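Anaphase-promoting complex subunit cut9 (Schizosaccharomyces pombe, PDB 2XPI) is a subunit of the anaphase-promoting complex/cyclosome, the E3 ubiquitin ligase that controls progression through mitosis and G1, and uses its TPR repeats to homodimerise and to bind hcn1. Local coordinates at residues M202-G207 with E221-A226. Sequence-based numbering, arbitrary orientation.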
loop_
_atom_site.group_PDB
_atom_site.type_symbol
_atom_site.label_atom_id
_atom_site.label_comp_id
_atom_site.label_asym_id
_atom_site.label_seq_id
_atom_site.Cartn_x
_atom_site.Cartn_y
_atom_site.Cartn_z
ATOM N N MET A 202 -19.996 -9.870 6.197
ATOM C CA MET A 202 -20.254 -10.227 4.810
ATOM C C MET A 202 -21.385 -9.383 4.160
ATOM O O MET A 202 -21.368 -9.147 2.948
ATOM C CB MET A 202 -20.493 -11.738 4.677
ATOM C CG MET A 202 -19.263 -12.569 5.011
ATOM S SD MET A 202 -19.414 -14.302 4.527
ATOM C CE MET A 202 -20.317 -15.014 5.891
ATOM N N CYS A 203 -22.351 -8.922 4.958
ATOM C CA CYS A 203 -23.377 -7.998 4.449
ATOM C C CYS A 203 -22.733 -6.657 4.164
ATOM O O CYS A 203 -23.148 -5.957 3.246
ATOM C CB CYS A 203 -24.509 -7.774 5.454
ATOM S SG CYS A 203 -25.678 -9.135 5.675
ATOM N N TYR A 204 -21.734 -6.296 4.968
ATOM C CA TYR A 204 -21.021 -5.055 4.750
ATOM C C TYR A 204 -20.310 -5.178 3.429
ATOM O O TYR A 204 -20.273 -4.236 2.630
ATOM C CB TYR A 204 -20.004 -4.792 5.861
ATOM C CG TYR A 204 -18.971 -3.756 5.473
ATOM C CD1 TYR A 204 -19.292 -2.414 5.434
ATOM C CD2 TYR A 204 -17.678 -4.131 5.122
ATOM C CE1 TYR A 204 -18.358 -1.471 5.068
ATOM C CE2 TYR A 204 -16.735 -3.194 4.756
ATOM C CZ TYR A 204 -17.079 -1.869 4.729
ATOM O OH TYR A 204 -16.137 -0.923 4.360
ATOM N N LEU A 205 -19.747 -6.358 3.198
ATOM C CA LEU A 205 -18.959 -6.591 2.004
ATOM C C LEU A 205 -19.901 -6.518 0.823
ATOM O O LEU A 205 -19.612 -5.872 -0.188
ATOM C CB LEU A 205 -18.293 -7.954 2.075
ATOM C CG LEU A 205 -16.790 -8.038 1.807
ATOM C CD1 LEU A 205 -16.022 -6.837 2.344
ATOM C CD2 LEU A 205 -16.271 -9.337 2.402
ATOM N N ARG A 206 -21.051 -7.163 0.969
ATOM C CA ARG A 206 -22.082 -7.104 -0.059
ATOM C C ARG A 206 -22.522 -5.666 -0.314
ATOM O O ARG A 206 -22.829 -5.301 -1.443
ATOM C CB ARG A 206 -23.276 -7.964 0.316
ATOM C CG ARG A 206 -23.617 -8.947 -0.764
ATOM C CD ARG A 206 -25.043 -9.375 -0.657
ATOM N NE ARG A 206 -25.363 -9.504 0.742
ATOM C CZ ARG A 206 -24.873 -10.452 1.526
ATOM N NH1 ARG A 206 -24.053 -11.377 1.041
ATOM N NH2 ARG A 206 -25.218 -10.476 2.801
ATOM N N GLY A 207 -22.549 -4.857 0.738
ATOM C CA GLY A 207 -22.849 -3.449 0.598
ATOM C C GLY A 207 -21.807 -2.760 -0.267
ATOM O O GLY A 207 -22.156 -1.971 -1.142
ATOM N N GLU A 221 -29.737 -1.227 1.925
ATOM C CA GLU A 221 -30.386 -2.344 2.609
ATOM C C GLU A 221 -29.330 -3.307 3.084
ATOM O O GLU A 221 -29.321 -3.729 4.242
ATOM C CB GLU A 221 -31.337 -3.088 1.668
ATOM C CG GLU A 221 -32.476 -2.246 1.165
ATOM C CD GLU A 221 -33.319 -1.710 2.301
ATOM O OE1 GLU A 221 -33.363 -2.364 3.372
ATOM O OE2 GLU A 221 -33.937 -0.635 2.121
ATOM N N CYS A 222 -28.432 -3.652 2.177
ATOM C CA CYS A 222 -27.444 -4.667 2.488
ATOM C C CYS A 222 -26.438 -4.149 3.621
ATOM O O CYS A 222 -25.977 -4.937 4.452
ATOM C CB CYS A 222 -26.970 -5.436 1.159
ATOM S SG CYS A 222 -28.551 -5.953 -0.033
ATOM N N TYR A 223 -26.229 -2.828 3.757
ATOM C CA TYR A 223 -25.507 -2.224 4.929
ATOM C C TYR A 223 -26.355 -2.064 6.203
ATOM O O TYR A 223 -25.824 -2.078 7.311
ATOM C CB TYR A 223 -25.000 -0.793 4.676
ATOM C CG TYR A 223 -23.842 -0.565 3.733
ATOM C CD1 TYR A 223 -22.729 -1.410 3.719
ATOM C CD2 TYR A 223 -23.846 0.541 2.869
ATOM C CE1 TYR A 223 -21.665 -1.178 2.842
ATOM C CE2 TYR A 223 -22.808 0.779 1.998
ATOM C CZ TYR A 223 -21.715 -0.087 1.982
ATOM O OH TYR A 223 -20.667 0.159 1.121
ATOM N N LYS A 224 -27.652 -1.792 6.045
ATOM C CA LYS A 224 -28.587 -1.775 7.166
ATOM C C LYS A 224 -28.575 -3.161 7.819
ATOM O O LYS A 224 -28.643 -3.300 9.047
ATOM C CB LYS A 224 -30.013 -1.474 6.677
ATOM C CG LYS A 224 -30.483 -0.004 6.750
ATOM N N GLU A 225 -28.498 -4.200 6.991
ATOM C CA GLU A 225 -28.567 -5.542 7.520
ATOM C C GLU A 225 -27.390 -5.873 8.417
ATOM O O GLU A 225 -27.574 -6.502 9.466
ATOM C CB GLU A 225 -28.699 -6.575 6.419
ATOM C CG GLU A 225 -29.884 -7.441 6.699
ATOM C CD GLU A 225 -29.754 -8.827 6.153
ATOM O OE1 GLU A 225 -30.320 -9.754 6.784
ATOM O OE2 GLU A 225 -29.098 -8.981 5.096
ATOM N N ALA A 226 -26.189 -5.468 8.005
ATOM C CA ALA A 226 -25.011 -5.648 8.837
ATOM C C ALA A 226 -25.286 -5.144 10.251
ATOM O O ALA A 226 -25.107 -5.880 11.230
ATOM C CB ALA A 226 -23.800 -4.929 8.230
HETATM O O HOH W 1 -26.827 -8.149 2.799
#
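The two helices of TPR 4 pack against each other here as an antiparallel hairpin, residues 202-207 and 221-226 running at 161° with their axes 7.6 Å apart. Small residues at the interface allow this close approach. The CB of Cys-203 lies 4.0 Å from the CB of Ala-226, and Gly-207 is the glycine facing Tyr-223, where a side chain would collide with the ring.

The aromatic contacts centre on that ring. With CG anti to its carbonyl carbon (chi1 -71°), Tyr-223 reaches across so that one face takes the CA of Gly-207 in a CH-pi contact, 3.9 Å from the ring centroid. The carbonyl O of Tyr-204 meets the ring's edge, 3.4 Å from CE1 of Tyr-223. The Tyr-204 side chain, its CG anti to the backbone N, crosses this ring obliquely, the planes at 33° and CD1 of Tyr-204 3.7 Å from CE1 of Tyr-223. An alanine in place of Tyr-223 would probably loosen the hairpin, since the cover over Gly-207, the contact with Tyr-204 and the hydroxyl's hydrogen bond to Thr-211 would all go.

The polar link runs through water. Arg-206 NH2 donates to a water at 2.8 Å, and this water in turn donates weakly to OE2 of Glu-225; the opposite charges probably steady each other without direct contact. OE2 of Glu-225 also lies 3.5 Å from SG of Cys-203. Asn-177 hydrogen-bonds OE1 of Glu-225, Gly-174 O takes NH1 of Arg-206, and Asn-177 and Arg-206 form the gold cyanide site.

Within the superhelix, Leu-205 packs on helices 150-162 and 166-173 of TPR 3, while Tyr-204 and Tyr-223 both touch Gln-239 on helix 234-242 of TPR 5.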